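Local coordinates for glutamate receptor kainate-like protein (Pleurobrachia bachei, PDB 4ZDM) that is probably a glycine-gated ion channel subunit, whose ligand-binding domain holds bound glycine in this structure, at residues L12-I15 with F20-E23; I44-S49 with F54-I59; N77-D82 with D89-A94. All blocks are in the same frame, centred on the assembly; numbering follows the deposited sequence. Where two conformers were deposited one is given.

Interaction 1. Residues L12-I15 with F20-E23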
loop_
_atom_site.group_PDB
_atom_site.type_symbol
_atom_site.label_atom_id
_atom_site.label_comp_id
_atom_site.label_asym_id
_atom_site.label_seq_id
_atom_site.Cartn_x
_atom_site.Cartn_y
_atom_site.Cartn_z
ATOM N N LEU A 12 3.393 4.207 -5.906
ATOM C CA LEU A 12 4.498 4.447 -6.822
ATOM C C LEU A 12 5.541 5.314 -6.139
ATOM O O LEU A 12 5.251 6.395 -5.621
ATOM C CB LEU A 12 4.005 5.092 -8.115
ATOM C CG LEU A 12 2.940 4.293 -8.842
ATOM C CD1 LEU A 12 2.508 5.048 -10.080
ATOM C CD2 LEU A 12 3.302 2.897 -9.206
ATOM N N GLY A 13 6.792 4.858 -6.190
ATOM C CA GLY A 13 7.873 5.534 -5.526
ATOM C C GLY A 13 8.449 6.674 -6.352
ATOM O O GLY A 13 8.769 6.497 -7.522
ATOM N N ILE A 14 8.596 7.849 -5.731
ATOM C CA ILE A 14 9.089 9.058 -6.395
ATOM C C ILE A 14 10.137 9.751 -5.535
ATOM O O ILE A 14 10.105 9.669 -4.306
ATOM C CB ILE A 14 7.966 10.081 -6.703
ATOM C CG1 ILE A 14 7.329 10.619 -5.446
ATOM C CG2 ILE A 14 6.909 9.433 -7.563
ATOM C CD1 ILE A 14 6.543 11.937 -5.689
ATOM N N ILE A 15 11.021 10.492 -6.213
ATOM C CA ILE A 15 11.870 11.539 -5.655
ATOM C C ILE A 15 11.773 12.679 -6.630
ATOM O O ILE A 15 12.065 12.522 -7.790
ATOM C CB ILE A 15 13.329 11.107 -5.483
ATOM C CG1 ILE A 15 13.452 10.051 -4.382
ATOM C CG2 ILE A 15 14.210 12.323 -5.128
ATOM C CD1 ILE A 15 14.798 9.462 -4.243
ATOM N N PHE A 20 12.078 14.884 -14.750
ATOM C CA PHE A 20 11.318 13.652 -14.628
ATOM C C PHE A 20 10.107 13.792 -13.696
ATOM O O PHE A 20 8.993 13.364 -14.051
ATOM C CB PHE A 20 12.243 12.545 -14.152
ATOM C CG PHE A 20 13.450 12.342 -15.033
ATOM C CD1 PHE A 20 13.315 11.841 -16.329
ATOM C CD2 PHE A 20 14.713 12.724 -14.591
ATOM C CE1 PHE A 20 14.460 11.709 -17.159
ATOM C CE2 PHE A 20 15.815 12.573 -15.424
ATOM C CZ PHE A 20 15.686 12.074 -16.678
ATOM N N ILE A 21 10.320 14.390 -12.512
ATOM C CA ILE A 21 9.271 14.585 -11.490
ATOM C C ILE A 21 9.521 15.891 -10.799
ATOM O O ILE A 21 10.647 16.155 -10.361
ATOM C CB ILE A 21 9.233 13.435 -10.448
ATOM C CG1 ILE A 21 9.094 12.081 -11.141
ATOM C CG2 ILE A 21 8.108 13.668 -9.410
ATOM C CD1 ILE A 21 9.157 10.902 -10.219
ATOM N N SER A 22 8.501 16.746 -10.727
ATOM C CA SER A 22 8.652 18.011 -10.001
ATOM C C SER A 22 8.615 17.882 -8.492
ATOM O O SER A 22 8.249 16.853 -7.957
ATOM C CB SER A 22 7.538 18.953 -10.452
ATOM O OG SER A 22 6.295 18.528 -9.944
ATOM N N GLU A 23 9.025 18.947 -7.787
ATOM C CA GLU A 23 8.603 19.086 -6.397
ATOM C C GLU A 23 7.070 19.151 -6.337
ATOM O O GLU A 23 6.426 19.564 -7.304
ATOM C CB GLU A 23 9.206 20.360 -5.776
ATOM C CG GLU A 23 10.680 20.374 -5.723
ATOM C CD GLU A 23 11.299 19.444 -4.702
ATOM O OE1 GLU A 23 10.619 18.930 -3.807
ATOM O OE2 GLU A 23 12.543 19.257 -4.761
#
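Ile-21 meets Ile-14 and the carbonyl of Ile-15, a small example of how a side chain from an irregular stretch can close over the end of a strand. Its CB comes first: it lies 4.0 Å from Ile-15 O, beside a backbone oxygen and not another side chain. From there the two branches part. Ile-21 CG2 heads toward the tip of Ile-14, staying at a looser 4.4 Å from Ile-14 CD1. CG1 takes the position beside the backbone N (chi1 -54°), and the chain then runs on extended (chi2 175°), which carries CD1 toward the base of Ile-14. There Ile-21 CD1 does the closest touching, 3.8 Å from Ile-14 CG2 and equally near Ile-14 CB. The branch it meets on Ile-14 is the methyl that sits on the backbone N side, while the CG1 arm ends at the CD1 that only loosely meets Ile-21 CG2; the two side chains cross at a slant. The side-chain contact is apolar and buried.

Phe-20 and Ile-21 both face Glu-17, a classic beta bulge. Just beyond, Ser-22 OG donates to Glu-23 O at 2.8 Å, approaching from above the carbonyl plane, and Thr-38 N also bonds to this hydroxyl.

Around the pair, Asn-41 and Val-42 of helix 40-52 pack on Ile-21, and Ile-14 lies against Phe-58 of strand 54-59 and Val-92 of strand 90-92. Ile-15 rests on Phe-66 of the glycine pocket, just beyond the end of strand 8-13.

Interaction 2. Residues I44-S49 with F54-I59. With SO4 (sulfate ion), chain D.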
loop_
_atom_site.group_PDB
_atom_site.type_symbol
_atom_site.label_atom_id
_atom_site.label_comp_id
_atom_site.label_asym_id
_atom_site.label_seq_id
_atom_site.Cartn_x
_atom_site.Cartn_y
_atom_site.Cartn_z
ATOM N N ILE A 44 3.970 10.159 -18.019
ATOM C CA ILE A 44 4.023 8.756 -18.419
ATOM C C ILE A 44 3.108 7.911 -17.536
ATOM O O ILE A 44 2.348 7.066 -18.004
ATOM C CB ILE A 44 5.459 8.206 -18.399
ATOM C CG1 ILE A 44 6.274 8.829 -19.516
ATOM C CG2 ILE A 44 5.498 6.665 -18.478
ATOM C CD1 ILE A 44 7.751 8.468 -19.486
ATOM N N VAL A 45 3.199 8.110 -16.232
ATOM C CA VAL A 45 2.389 7.340 -15.308
ATOM C C VAL A 45 0.893 7.613 -15.496
ATOM O O VAL A 45 0.089 6.680 -15.385
ATOM C CB VAL A 45 2.841 7.598 -13.836
ATOM C CG1 VAL A 45 1.815 7.102 -12.830
ATOM C CG2 VAL A 45 4.212 6.947 -13.593
ATOM N N SER A 46 0.513 8.869 -15.699
ATOM C CA SER A 46 -0.887 9.166 -15.947
ATOM C C SER A 46 -1.412 8.416 -17.160
ATOM O O SER A 46 -2.488 7.795 -17.092
ATOM C CB SER A 46 -1.050 10.655 -16.085
ATOM O OG SER A 46 -2.404 10.943 -16.403
ATOM N N MET A 47 -0.667 8.425 -18.254
ATOM C CA MET A 47 -1.096 7.698 -19.434
ATOM C C MET A 47 -1.107 6.190 -19.201
ATOM O O MET A 47 -1.991 5.474 -19.673
ATOM C CB MET A 47 -0.193 8.053 -20.624
ATOM C CG MET A 47 -0.263 9.478 -21.044
ATOM S SD MET A 47 0.722 9.787 -22.538
ATOM C CE MET A 47 2.164 8.744 -22.211
ATOM N N MET A 48 -0.118 5.695 -18.461
ATOM C CA MET A 48 -0.061 4.269 -18.161
ATOM C C MET A 48 -1.243 3.821 -17.319
ATOM O O MET A 48 -1.795 2.754 -17.552
ATOM C CB MET A 48 1.273 3.975 -17.455
ATOM C CG MET A 48 1.546 2.523 -17.241
ATOM S SD MET A 48 3.032 2.190 -16.275
ATOM C CE MET A 48 4.292 2.491 -17.477
ATOM N N SER A 49 -1.619 4.623 -16.342
ATOM C CA SER A 49 -2.720 4.254 -15.487
ATOM C C SER A 49 -4.012 4.149 -16.279
ATOM O O SER A 49 -4.840 3.275 -16.036
ATOM C CB SER A 49 -2.863 5.262 -14.369
ATOM O OG SER A 49 -3.438 6.480 -14.856
ATOM N N PHE A 54 -5.294 1.138 -13.544
ATOM C CA PHE A 54 -4.923 1.101 -12.132
ATOM C C PHE A 54 -5.074 2.473 -11.522
ATOM O O PHE A 54 -5.012 3.494 -12.231
ATOM C CB PHE A 54 -3.490 0.568 -11.855
ATOM C CG PHE A 54 -2.358 1.374 -12.407
ATOM C CD1 PHE A 54 -1.873 2.479 -11.772
ATOM C CD2 PHE A 54 -1.737 0.958 -13.555
ATOM C CE1 PHE A 54 -0.765 3.185 -12.250
ATOM C CE2 PHE A 54 -0.613 1.610 -14.021
ATOM C CZ PHE A 54 -0.135 2.733 -13.390
ATOM N N THR A 55 -5.334 2.503 -10.213
ATOM C CA THR A 55 -5.310 3.725 -9.454
ATOM C C THR A 55 -3.965 3.807 -8.729
ATOM O O THR A 55 -3.286 2.771 -8.548
ATOM C CB THR A 55 -6.446 3.841 -8.441
ATOM O OG1 THR A 55 -6.376 2.786 -7.510
ATOM C CG2 THR A 55 -7.779 3.827 -9.128
ATOM N N TYR A 56 -3.534 4.999 -8.305
ATOM C CA TYR A 56 -2.230 5.156 -7.714
ATOM C C TYR A 56 -2.080 6.412 -6.903
ATOM O O TYR A 56 -2.815 7.420 -7.106
ATOM C CB TYR A 56 -1.147 5.132 -8.797
ATOM C CG TYR A 56 -1.207 6.300 -9.741
ATOM C CD1 TYR A 56 -2.121 6.292 -10.801
ATOM C CD2 TYR A 56 -0.331 7.360 -9.620
ATOM C CE1 TYR A 56 -2.195 7.384 -11.701
ATOM C CE2 TYR A 56 -0.389 8.430 -10.519
ATOM C CZ TYR A 56 -1.305 8.415 -11.530
ATOM O OH TYR A 56 -1.391 9.465 -12.451
ATOM N N ASN A 57 -1.141 6.344 -5.960
ATOM C CA ASN A 57 -0.600 7.492 -5.283
ATOM C C ASN A 57 0.898 7.407 -5.261
ATOM O O ASN A 57 1.478 6.337 -5.604
ATOM C CB ASN A 57 -1.137 7.631 -3.860
ATOM C CG ASN A 57 -2.588 8.053 -3.866
ATOM O OD1 ASN A 57 -2.933 9.106 -4.392
ATOM N ND2 ASN A 57 -3.479 7.176 -3.403
ATOM N N PHE A 58 1.553 8.496 -4.902
ATOM C CA PHE A 58 2.993 8.552 -4.863
ATOM C C PHE A 58 3.504 8.463 -3.456
ATOM O O PHE A 58 2.883 9.020 -2.515
ATOM C CB PHE A 58 3.484 9.893 -5.458
ATOM C CG PHE A 58 3.282 10.072 -6.933
ATOM C CD1 PHE A 58 3.160 9.013 -7.812
ATOM C CD2 PHE A 58 3.263 11.360 -7.501
ATOM C CE1 PHE A 58 3.020 9.214 -9.157
ATOM C CE2 PHE A 58 3.115 11.538 -8.838
ATOM C CZ PHE A 58 2.972 10.482 -9.680
ATOM N N ILE A 59 4.662 7.858 -3.221
ATOM C CA ILE A 59 5.262 7.801 -1.908
ATOM C C ILE A 59 6.716 8.166 -2.080
ATOM O O ILE A 59 7.435 7.581 -2.909
ATOM C CB ILE A 59 5.141 6.410 -1.236
ATOM C CG1 ILE A 59 3.647 6.119 -0.925
ATOM C CG2 ILE A 59 6.037 6.343 0.029
ATOM C CD1 ILE A 59 3.415 4.864 -0.151
HETATM S S SO4 D . -2.389 5.269 -0.498
HETATM O O1 SO4 D . -1.734 6.575 -0.142
HETATM O O2 SO4 D . -1.914 4.241 0.459
HETATM O O3 SO4 D . -1.941 4.906 -1.885
HETATM O O4 SO4 D . -3.853 5.351 -0.457
#
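Three rings of strand 54-59 meet helix 40-52, Tyr-56 and Phe-54 by a face and Phe-58 by its edge, illustrating how a helix is seated on a strand by CH-pi contacts. Val-45 lays CG1 over one face of the Tyr-56 ring, 3.8 Å from its centroid and 24° off the normal. That methyl is placed anti to the backbone N (chi1 165°), and it also reaches the edge of the Phe-58 ring. Ser-49 covers Phe-54 instead: its CA stands 3.7 Å from the Phe-54 centroid, over the face. The same ring receives Met-48 SD at its edge, 5.5 Å from the centroid, a Met-aromatic contact. At the far end of Tyr-56, OH lies 3.5 Å from Ser-46 CA. A weak hydrogen bond from Phe-54 N to Ser-49 O (3.3 Å) joins the backbones.

Asn-57 ND2 donates to O3 of a sulfate ion, probably from the crystallisation liquor, at 3.1 Å; Arg-32 of the second subunit binds it too.

Strand 8-13, helix 40-52 and strand 54-59 form a beta-alpha-beta crossover: Leu-12 packs on Val-45 and Tyr-56, while Phe-219 of strand 205-221 and Phe-234 of helix 228-240 pack on Met-48.

Interaction 3. Residues N77-D82 with D89-A94. With GLY (glycine), chain B.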
loop_
_atom_site.group_PDB
_atom_site.type_symbol
_atom_site.label_atom_id
_atom_site.label_comp_id
_atom_site.label_asym_id
_atom_site.label_seq_id
_atom_site.Cartn_x
_atom_site.Cartn_y
_atom_site.Cartn_z
ATOM N N ASN A 77 18.588 1.181 0.817
ATOM C CA ASN A 77 17.894 2.352 1.333
ATOM C C ASN A 77 17.071 2.998 0.216
ATOM O O ASN A 77 16.893 2.378 -0.858
ATOM C CB ASN A 77 18.917 3.353 1.933
ATOM C CG ASN A 77 19.921 3.827 0.931
ATOM O OD1 ASN A 77 19.651 3.854 -0.260
ATOM N ND2 ASN A 77 21.127 4.203 1.402
ATOM N N GLY A 78 16.468 4.148 0.479
ATOM C CA GLY A 78 15.832 4.922 -0.565
ATOM C C GLY A 78 14.625 4.271 -1.198
ATOM O O GLY A 78 13.858 3.506 -0.572
ATOM N N LEU A 79 14.439 4.576 -2.472
ATOM C CA LEU A 79 13.308 4.058 -3.218
ATOM C C LEU A 79 13.315 2.536 -3.267
ATOM O O LEU A 79 12.281 1.890 -3.224
ATOM C CB LEU A 79 13.336 4.569 -4.642
ATOM C CG LEU A 79 13.127 6.073 -4.835
ATOM C CD1 LEU A 79 13.657 6.561 -6.190
ATOM C CD2 LEU A 79 11.671 6.378 -4.718
ATOM N N ILE A 80 14.501 1.960 -3.408
ATOM C CA ILE A 80 14.612 0.504 -3.540
ATOM C C ILE A 80 14.227 -0.175 -2.244
ATOM O O ILE A 80 13.527 -1.206 -2.307
ATOM C CB ILE A 80 16.015 0.130 -4.064
ATOM C CG1 ILE A 80 16.199 0.755 -5.464
ATOM C CG2 ILE A 80 16.221 -1.394 -4.102
ATOM C CD1 ILE A 80 17.501 0.517 -6.114
ATOM N N ARG A 81 14.605 0.361 -1.088
ATOM C CA ARG A 81 14.157 -0.257 0.158
ATOM C C ARG A 81 12.621 -0.173 0.318
ATOM O O ARG A 81 11.981 -1.134 0.759
ATOM C CB ARG A 81 14.880 0.397 1.345
ATOM C CG ARG A 81 14.466 -0.160 2.697
ATOM C CD ARG A 81 14.667 -1.659 2.771
ATOM N NE ARG A 81 14.587 -2.159 4.141
ATOM C CZ ARG A 81 15.599 -2.167 5.003
ATOM N NH1 ARG A 81 16.792 -1.694 4.663
ATOM N NH2 ARG A 81 15.413 -2.646 6.217
ATOM N N ASP A 82 11.998 0.924 -0.103
ATOM C CA ASP A 82 10.545 1.022 -0.004
ATOM C C ASP A 82 9.881 -0.017 -0.904
ATOM O O ASP A 82 8.843 -0.601 -0.566
ATOM C CB ASP A 82 10.040 2.424 -0.377
ATOM C CG ASP A 82 10.086 3.406 0.776
ATOM O OD1 ASP A 82 10.627 3.067 1.876
ATOM O OD2 ASP A 82 9.632 4.581 0.532
ATOM N N ASP A 89 4.928 -0.321 -4.860
ATOM C CA ASP A 89 4.809 -1.419 -5.825
ATOM C C ASP A 89 5.613 -1.231 -7.104
ATOM O O ASP A 89 5.901 -2.215 -7.815
ATOM C CB ASP A 89 3.343 -1.595 -6.188
ATOM C CG ASP A 89 2.501 -1.828 -4.981
ATOM O OD1 ASP A 89 2.726 -2.846 -4.259
ATOM O OD2 ASP A 89 1.625 -0.989 -4.662
ATOM N N MET A 90 6.006 0.010 -7.420
ATOM C CA MET A 90 6.810 0.286 -8.583
ATOM C C MET A 90 7.498 1.613 -8.371
ATOM O O MET A 90 6.883 2.522 -7.801
ATOM C CB MET A 90 5.942 0.282 -9.879
ATOM C CG MET A 90 6.722 0.530 -11.125
ATOM S SD MET A 90 5.830 0.071 -12.654
ATOM C CE MET A 90 4.489 1.179 -12.594
ATOM N N ILE A 91 8.743 1.718 -8.797
ATOM C CA ILE A 91 9.511 2.967 -8.703
ATOM C C ILE A 91 9.413 3.661 -10.026
ATOM O O ILE A 91 9.705 3.054 -11.055
ATOM C CB ILE A 91 10.953 2.666 -8.358
ATOM C CG1 ILE A 91 11.078 1.998 -7.001
ATOM C CG2 ILE A 91 11.797 3.932 -8.473
ATOM C CD1 ILE A 91 12.472 1.402 -6.726
ATOM N N VAL A 92 9.004 4.942 -10.025
ATOM C CA VAL A 92 8.732 5.658 -11.287
ATOM C C VAL A 92 9.557 6.913 -11.478
ATOM O O VAL A 92 9.225 7.711 -12.371
ATOM C CB VAL A 92 7.213 5.933 -11.428
ATOM C CG1 VAL A 92 6.426 4.601 -11.423
ATOM C CG2 VAL A 92 6.698 6.895 -10.378
ATOM N N VAL A 93 10.669 7.047 -10.776
ATOM C CA VAL A 93 11.744 7.944 -11.200
ATOM C C VAL A 93 12.385 7.357 -12.448
ATOM O O VAL A 93 12.034 6.234 -12.866
ATOM C CB VAL A 93 12.788 8.155 -10.128
ATOM C CG1 VAL A 93 12.151 8.751 -8.833
ATOM C CG2 VAL A 93 13.591 6.895 -9.787
ATOM N N ALA A 94 13.341 8.076 -13.032
ATOM C CA ALA A 94 14.207 7.499 -14.041
ATOM C C ALA A 94 15.268 6.744 -13.288
ATOM O O ALA A 94 16.312 7.260 -12.845
ATOM C CB ALA A 94 14.794 8.601 -14.942
HETATM N N GLY B . 18.622 8.239 -11.776
HETATM C CA GLY B . 19.401 8.120 -10.517
HETATM C C GLY B . 19.431 6.751 -9.934
HETATM O O GLY B . 20.146 6.484 -8.955
HETATM O OXT GLY B . 18.711 5.829 -10.425
#
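This contact leads up to the glycine pocket: Leu-79 and Ile-80 of helix 78-84 pack on Ile-91 and Val-93, and the next residue, Ala-94, accepts a hydrogen bond at its O from the amino N of bound glycine (2.7 Å). It is a compact case of a binding atom lying one residue beyond a hydrophobic contact. Leu-79 and Ile-91 carry most of it. Leu-79 CD1 meets Val-93 tip to tip, 3.6 Å from CG2 and almost as near the other methyl, CG1, so that it is held against both prongs of the fork. Ile-91 fills the space nearer the helix backbone. With CG1 beside its own backbone N (chi1 -63°) and the chain extended beyond, its CD1 is directed at the helix, where it comes within 3.5 Å of Leu-79 O and 3.9 Å of Leu-79 CB. Its other branch, CG2, lies 3.9 Å from Leu-79 CD1. Ile-80 CG1 lies 4.0 Å from Ile-91 CD1, the two isoleucines meeting at an angle.

Helix 78-84 leads from strand 54-59 to strand 90-92, passing strand 8-13, which lies between them; this order, with the antiparallel strand 205-221 next to strand 90-92, is that of the type II periplasmic binding protein fold to which the family belongs. At Val-93 the chain turns a corner, parting strand 90-92 from strand 94-96. Glu-191 OE1, Arg-101 NH1 and the backbone N atoms of Ser-96 and Asn-148 also bind the glycine, and Phe-66, another pocket residue, packs on Val-93.

In the fold
The three contacts follow one another along the chain, each closing before the next opens, and all reach the same sheet. Strand 8-13 is the common member: it runs parallel to strand 54-59 of interaction 2 on one side and to strand 90-92 of interaction 3 on the other. The centre of interaction 1 therefore lies only about 10 Å from that of interaction 3 and about 11 Å from that of interaction 2; the centres of interactions 2 and 3 are about 14 Å apart. Backbone bonds of Leu-12 and Gly-13 join the strands, and Val-45 of helix 40-52 packs on Val-92. Helices 40-52 and 78-84 thus cover opposite faces of strand 90-92, whose continuation carries Ala-94 to the bound glycine.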